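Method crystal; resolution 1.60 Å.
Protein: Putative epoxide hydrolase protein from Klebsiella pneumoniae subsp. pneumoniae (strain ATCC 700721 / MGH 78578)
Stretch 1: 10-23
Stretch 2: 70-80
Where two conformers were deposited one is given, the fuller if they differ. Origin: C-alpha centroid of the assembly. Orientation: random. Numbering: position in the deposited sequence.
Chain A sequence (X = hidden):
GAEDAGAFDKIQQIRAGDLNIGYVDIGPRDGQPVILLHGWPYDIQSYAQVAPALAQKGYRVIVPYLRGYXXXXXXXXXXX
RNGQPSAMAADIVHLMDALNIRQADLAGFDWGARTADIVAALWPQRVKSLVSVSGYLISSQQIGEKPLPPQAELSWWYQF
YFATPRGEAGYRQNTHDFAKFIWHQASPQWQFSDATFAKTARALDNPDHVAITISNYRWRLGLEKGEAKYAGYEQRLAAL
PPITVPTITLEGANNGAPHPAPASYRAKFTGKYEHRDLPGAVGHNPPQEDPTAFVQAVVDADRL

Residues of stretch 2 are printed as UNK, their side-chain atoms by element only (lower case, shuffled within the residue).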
# COMPACT_ATOMS: atom_id res chain seq x y z
N LYS A 10 15.84 -10.74 -7.11
CA LYS A 10 15.45 -11.33 -8.37
C LYS A 10 14.02 -10.88 -8.60
O LYS A 10 13.13 -11.31 -7.93
CB LYS A 10 15.60 -12.85 -8.31
CG LYS A 10 17.06 -13.24 -8.26
CD LYS A 10 17.23 -14.74 -8.04
CE LYS A 10 18.67 -15.13 -8.28
NZ LYS A 10 19.45 -14.88 -7.03
N ILE A 11 13.85 -9.94 -9.51
CA ILE A 11 12.56 -9.37 -9.84
C ILE A 11 11.94 -10.11 -10.99
O ILE A 11 12.55 -10.28 -12.03
CB ILE A 11 12.66 -7.90 -10.21
CG1 ILE A 11 13.41 -7.15 -9.09
CG2 ILE A 11 11.29 -7.32 -10.39
CD1 ILE A 11 12.82 -7.33 -7.70
N GLN A 12 10.74 -10.63 -10.77
CA GLN A 12 9.98 -11.36 -11.80
C GLN A 12 8.99 -10.39 -12.44
O GLN A 12 8.68 -9.35 -11.88
CB GLN A 12 9.15 -12.48 -11.18
CG GLN A 12 9.83 -13.41 -10.17
CD GLN A 12 10.91 -14.16 -10.80
OE1 GLN A 12 10.76 -14.68 -11.92
NE2 GLN A 12 12.06 -14.25 -10.11
N GLN A 13 8.51 -10.77 -13.62
CA GLN A 13 7.59 -9.93 -14.41
C GLN A 13 6.46 -10.79 -14.91
O GLN A 13 6.68 -11.93 -15.36
CB GLN A 13 8.30 -9.29 -15.59
CG GLN A 13 9.46 -8.40 -15.26
CD GLN A 13 9.17 -7.07 -14.54
OE1 GLN A 13 9.99 -6.61 -13.74
NE2 GLN A 13 8.04 -6.47 -14.78
N ILE A 14 5.24 -10.28 -14.84
CA ILE A 14 4.08 -11.04 -15.35
C ILE A 14 3.01 -10.11 -15.89
O ILE A 14 2.72 -9.08 -15.31
CB ILE A 14 3.53 -12.03 -14.26
CG1 ILE A 14 2.64 -13.12 -14.89
CG2 ILE A 14 2.74 -11.32 -13.16
CD1 ILE A 14 2.36 -14.32 -14.01
N ARG A 15 2.38 -10.51 -17.00
CA ARG A 15 1.24 -9.79 -17.51
C ARG A 15 0.03 -9.98 -16.60
O ARG A 15 -0.32 -11.12 -16.26
CB ARG A 15 0.93 -10.26 -18.94
CG ARG A 15 -0.21 -9.50 -19.66
CD ARG A 15 -0.55 -10.21 -21.00
NE ARG A 15 0.66 -10.15 -21.82
CZ ARG A 15 0.97 -9.18 -22.69
NH1 ARG A 15 0.09 -8.23 -22.97
NH2 ARG A 15 2.16 -9.20 -23.30
N ALA A 16 -0.58 -8.90 -16.16
CA ALA A 16 -1.71 -8.98 -15.31
C ALA A 16 -2.59 -7.76 -15.57
O ALA A 16 -2.28 -6.63 -15.20
CB ALA A 16 -1.27 -9.01 -13.84
N GLY A 17 -3.74 -8.01 -16.21
CA GLY A 17 -4.70 -6.93 -16.45
C GLY A 17 -4.11 -5.93 -17.41
O GLY A 17 -3.65 -6.29 -18.50
N ASP A 18 -4.10 -4.69 -17.00
CA ASP A 18 -3.51 -3.62 -17.82
C ASP A 18 -2.02 -3.43 -17.62
O ASP A 18 -1.41 -2.53 -18.27
CB ASP A 18 -4.23 -2.31 -17.49
CG ASP A 18 -5.67 -2.28 -17.98
OD1 ASP A 18 -6.04 -3.02 -18.89
OD2 ASP A 18 -6.42 -1.35 -17.51
N LEU A 19 -1.40 -4.24 -16.75
CA LEU A 19 0.01 -4.07 -16.40
C LEU A 19 0.89 -5.25 -16.75
O LEU A 19 0.42 -6.37 -16.90
CB LEU A 19 0.04 -3.91 -14.87
CG LEU A 19 -0.78 -2.78 -14.28
CD1 LEU A 19 -0.65 -2.80 -12.76
CD2 LEU A 19 -0.33 -1.40 -14.80
N ASN A 20 2.17 -4.95 -16.82
CA ASN A 20 3.20 -5.97 -16.61
C ASN A 20 3.76 -5.65 -15.20
O ASN A 20 4.37 -4.61 -15.02
CB ASN A 20 4.24 -5.90 -17.72
CG ASN A 20 5.57 -6.56 -17.40
OD1 ASN A 20 5.75 -7.33 -16.46
ND2 ASN A 20 6.58 -6.11 -18.15
N ILE A 21 3.47 -6.52 -14.26
CA ILE A 21 3.77 -6.28 -12.90
C ILE A 21 5.13 -6.84 -12.59
O ILE A 21 5.41 -8.03 -12.88
CB ILE A 21 2.69 -6.91 -11.97
CG1 ILE A 21 1.40 -6.11 -12.12
CG2 ILE A 21 3.15 -6.83 -10.48
CD1 ILE A 21 0.20 -6.66 -11.34
N GLY A 22 5.97 -6.01 -11.95
CA GLY A 22 7.23 -6.45 -11.36
C GLY A 22 7.08 -6.88 -9.90
O GLY A 22 6.44 -6.19 -9.14
N TYR A 23 7.60 -8.06 -9.55
CA TYR A 23 7.38 -8.63 -8.20
C TYR A 23 8.47 -9.56 -7.76
O TYR A 23 9.09 -10.25 -8.57
CB TYR A 23 6.00 -9.29 -8.09
CG TYR A 23 5.87 -10.52 -8.96
CD1 TYR A 23 5.71 -10.42 -10.35
CD2 TYR A 23 5.91 -11.77 -8.42
CE1 TYR A 23 5.68 -11.55 -11.16
CE2 TYR A 23 5.85 -12.93 -9.21
CZ TYR A 23 5.72 -12.82 -10.56
OH TYR A 23 5.68 -13.92 -11.36
N UNK A 70 8.84 1.23 -9.78
CA UNK A 70 9.78 0.15 -10.08
C UNK A 70 9.60 -0.36 -11.52
O UNK A 70 9.47 0.40 -12.46
N UNK A 71 9.61 -1.67 -11.65
CA UNK A 71 9.48 -2.28 -12.97
C UNK A 71 8.03 -2.67 -13.32
O UNK A 71 7.80 -3.41 -14.31
c UNK A 71 10.38 -3.53 -13.04
o UNK A 71 9.94 -4.49 -12.07
c UNK A 71 11.81 -3.18 -12.87
N UNK A 72 7.04 -2.20 -12.56
CA UNK A 72 5.70 -2.36 -12.97
C UNK A 72 5.40 -1.33 -14.09
O UNK A 72 5.66 -0.15 -13.89
c UNK A 72 4.72 -2.23 -11.82
c UNK A 72 3.26 -2.07 -12.32
o UNK A 72 4.83 -3.46 -11.06
N UNK A 73 4.79 -1.77 -15.19
CA UNK A 73 4.57 -0.85 -16.33
C UNK A 73 3.18 -1.09 -16.91
O UNK A 73 2.61 -2.18 -16.73
c UNK A 73 5.68 -0.99 -17.42
c UNK A 73 6.88 -2.42 -19.09
n UNK A 73 4.77 -3.52 -20.88
n UNK A 73 6.09 -5.34 -21.24
n UNK A 73 6.88 -3.69 -19.86
c UNK A 73 5.76 -2.34 -18.05
c UNK A 73 5.90 -4.17 -20.65
N UNK A 74 2.64 -0.08 -17.53
CA UNK A 74 1.40 -0.26 -18.31
C UNK A 74 1.75 -0.97 -19.63
O UNK A 74 2.69 -0.59 -20.32
c UNK A 74 0.13 2.86 -15.28
c UNK A 74 0.76 2.37 -16.40
c UNK A 74 -1.30 1.40 -17.11
c UNK A 74 -1.94 1.90 -15.95
c UNK A 74 -1.22 2.57 -15.03
c UNK A 74 0.05 1.63 -17.34
c UNK A 74 0.73 1.08 -18.57
N UNK A 75 0.89 -1.89 -20.03
CA UNK A 75 1.06 -2.60 -21.30
C UNK A 75 0.86 -1.69 -22.49
O UNK A 75 1.51 -1.89 -23.55
c UNK A 75 -0.88 -5.72 -20.17
c UNK A 75 1.59 -5.62 -20.48
c UNK A 75 0.32 -4.81 -20.26
c UNK A 75 0.10 -3.77 -21.35
N UNK A 76 -0.02 -0.70 -22.37
CA UNK A 76 -0.41 0.19 -23.49
C UNK A 76 -0.22 1.63 -23.10
O UNK A 76 -0.70 2.06 -22.02
c UNK A 76 -1.85 -0.11 -23.89
o UNK A 76 -2.35 0.92 -24.74
N UNK A 77 0.42 2.38 -23.99
CA UNK A 77 0.60 3.81 -23.82
C UNK A 77 -0.70 4.58 -23.64
O UNK A 77 -0.68 5.65 -23.05
c UNK A 77 1.40 4.37 -24.99
N UNK A 78 -1.80 4.07 -24.20
CA UNK A 78 -3.09 4.75 -24.16
C UNK A 78 -3.88 4.51 -22.87
O UNK A 78 -4.88 5.21 -22.61
o UNK A 78 -3.24 4.45 -26.63
c UNK A 78 -3.95 4.29 -25.38
N UNK A 79 -3.46 3.55 -22.03
CA UNK A 79 -4.15 3.33 -20.75
C UNK A 79 -3.95 4.53 -19.82
O UNK A 79 -2.83 4.97 -19.63
c UNK A 79 -3.69 2.04 -20.08
c UNK A 79 -4.45 1.76 -18.78
o UNK A 79 -3.88 0.96 -20.98
N UNK A 80 -5.04 5.06 -19.23
CA UNK A 80 -4.90 6.14 -18.32
C UNK A 80 -4.01 5.75 -17.12
O UNK A 80 -4.13 4.66 -16.57
c UNK A 80 -7.22 6.02 -18.99
c UNK A 80 -6.35 6.41 -17.84
c UNK A 80 -6.46 4.80 -19.55
O HOH W 1 -2.27 -1.11 -20.47

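Position 70 has no side-chain atoms. Its phi is positive, at 59°, which favours the same reading. It is Gly-70, and it does not touch stretch 1.

Position 71 has three side-chain atoms: a carbon carrying one oxygen and one carbon. The oxygen lies 2.7 Å from Gln-13 OE1. This is Thr-71. Its OG1 donates to Gln-13 OE1, and Gln-13 NE2 returns a hydrogen bond to Thr-71 O at 3.1 Å. Gly-22 CA lies 3.4 Å from Thr-71 OG1; a CB on Gly-22 would clash with that oxygen.

Position 72 has the same branched set, one oxygen and two carbons. The oxygen accepts a hydrogen bond from Gly-22 N at 2.9 Å. This is Thr-72, whose OG1 stands in for a backbone acceptor.

Position 73 has three carbons, a nitrogen, then a carbon bearing two more nitrogens. That is a guanidinium, and Asn-20 ND2 covers one face of it, 3.0 Å from the nitrogen within the chain. This is Arg-73. Asn-20 ND2 and Arg-73 NE are both donors, so this is packing and not a hydrogen bond.

Position 74 has one carbon leading to a ring of six carbons, with no oxygen. Leu-19 CD2 sits over the ring face as a CH-pi contact. This is Phe-74, and its CD2 lies 3.8 Å from Leu-19 CD2.

Position 75 has four carbons, forked at the second. One end carbon lies 3.3 Å from Gly-17 O, and the other covers one face of the Arg-15 guanidinium. This is Leu-75; the two carbons are its CD1 and CD2.

Position 76 has one carbon and one oxygen: Ser-76. Its side chain does not reach stretch 1. Its OG accepts from the backbone N of position 78 at 3.2 Å.

Position 77 has a single carbon: Ala-77, exposed and out of reach.

Position 78 has one carbon and one oxygen: Ser-78, also out of reach.

Position 79 has a carbon carrying one oxygen and one carbon. The end carbon lies 3.9 Å from Asp-18 OD2. This is Thr-79, and that carbon is CG2. It closes the type I turn that starts at Ser-76.

Position 80 has three carbons closing a ring onto the backbone N: Pro-80. It makes no contact.

The contact is a short antiparallel pairing. Asn-20 N donates to Arg-73 O at 2.8 Å, and Arg-73 N donates to Asn-20 O at 2.9 Å. Leu-75 N extends the ladder to Asp-18 O at 3.0 Å, nearly straight. Thr-72 OG1 continues it by accepting from Gly-22 N at 2.9 Å; Thr-71 is held separately, by the side chain of Gln-13. Beyond the strand, water 1 links Asp-18 O, Ser-76 N and Thr-79 OG1. In all, 657 Å² is buried.

Stretch 2 (70-80) GTTRFLSASTP
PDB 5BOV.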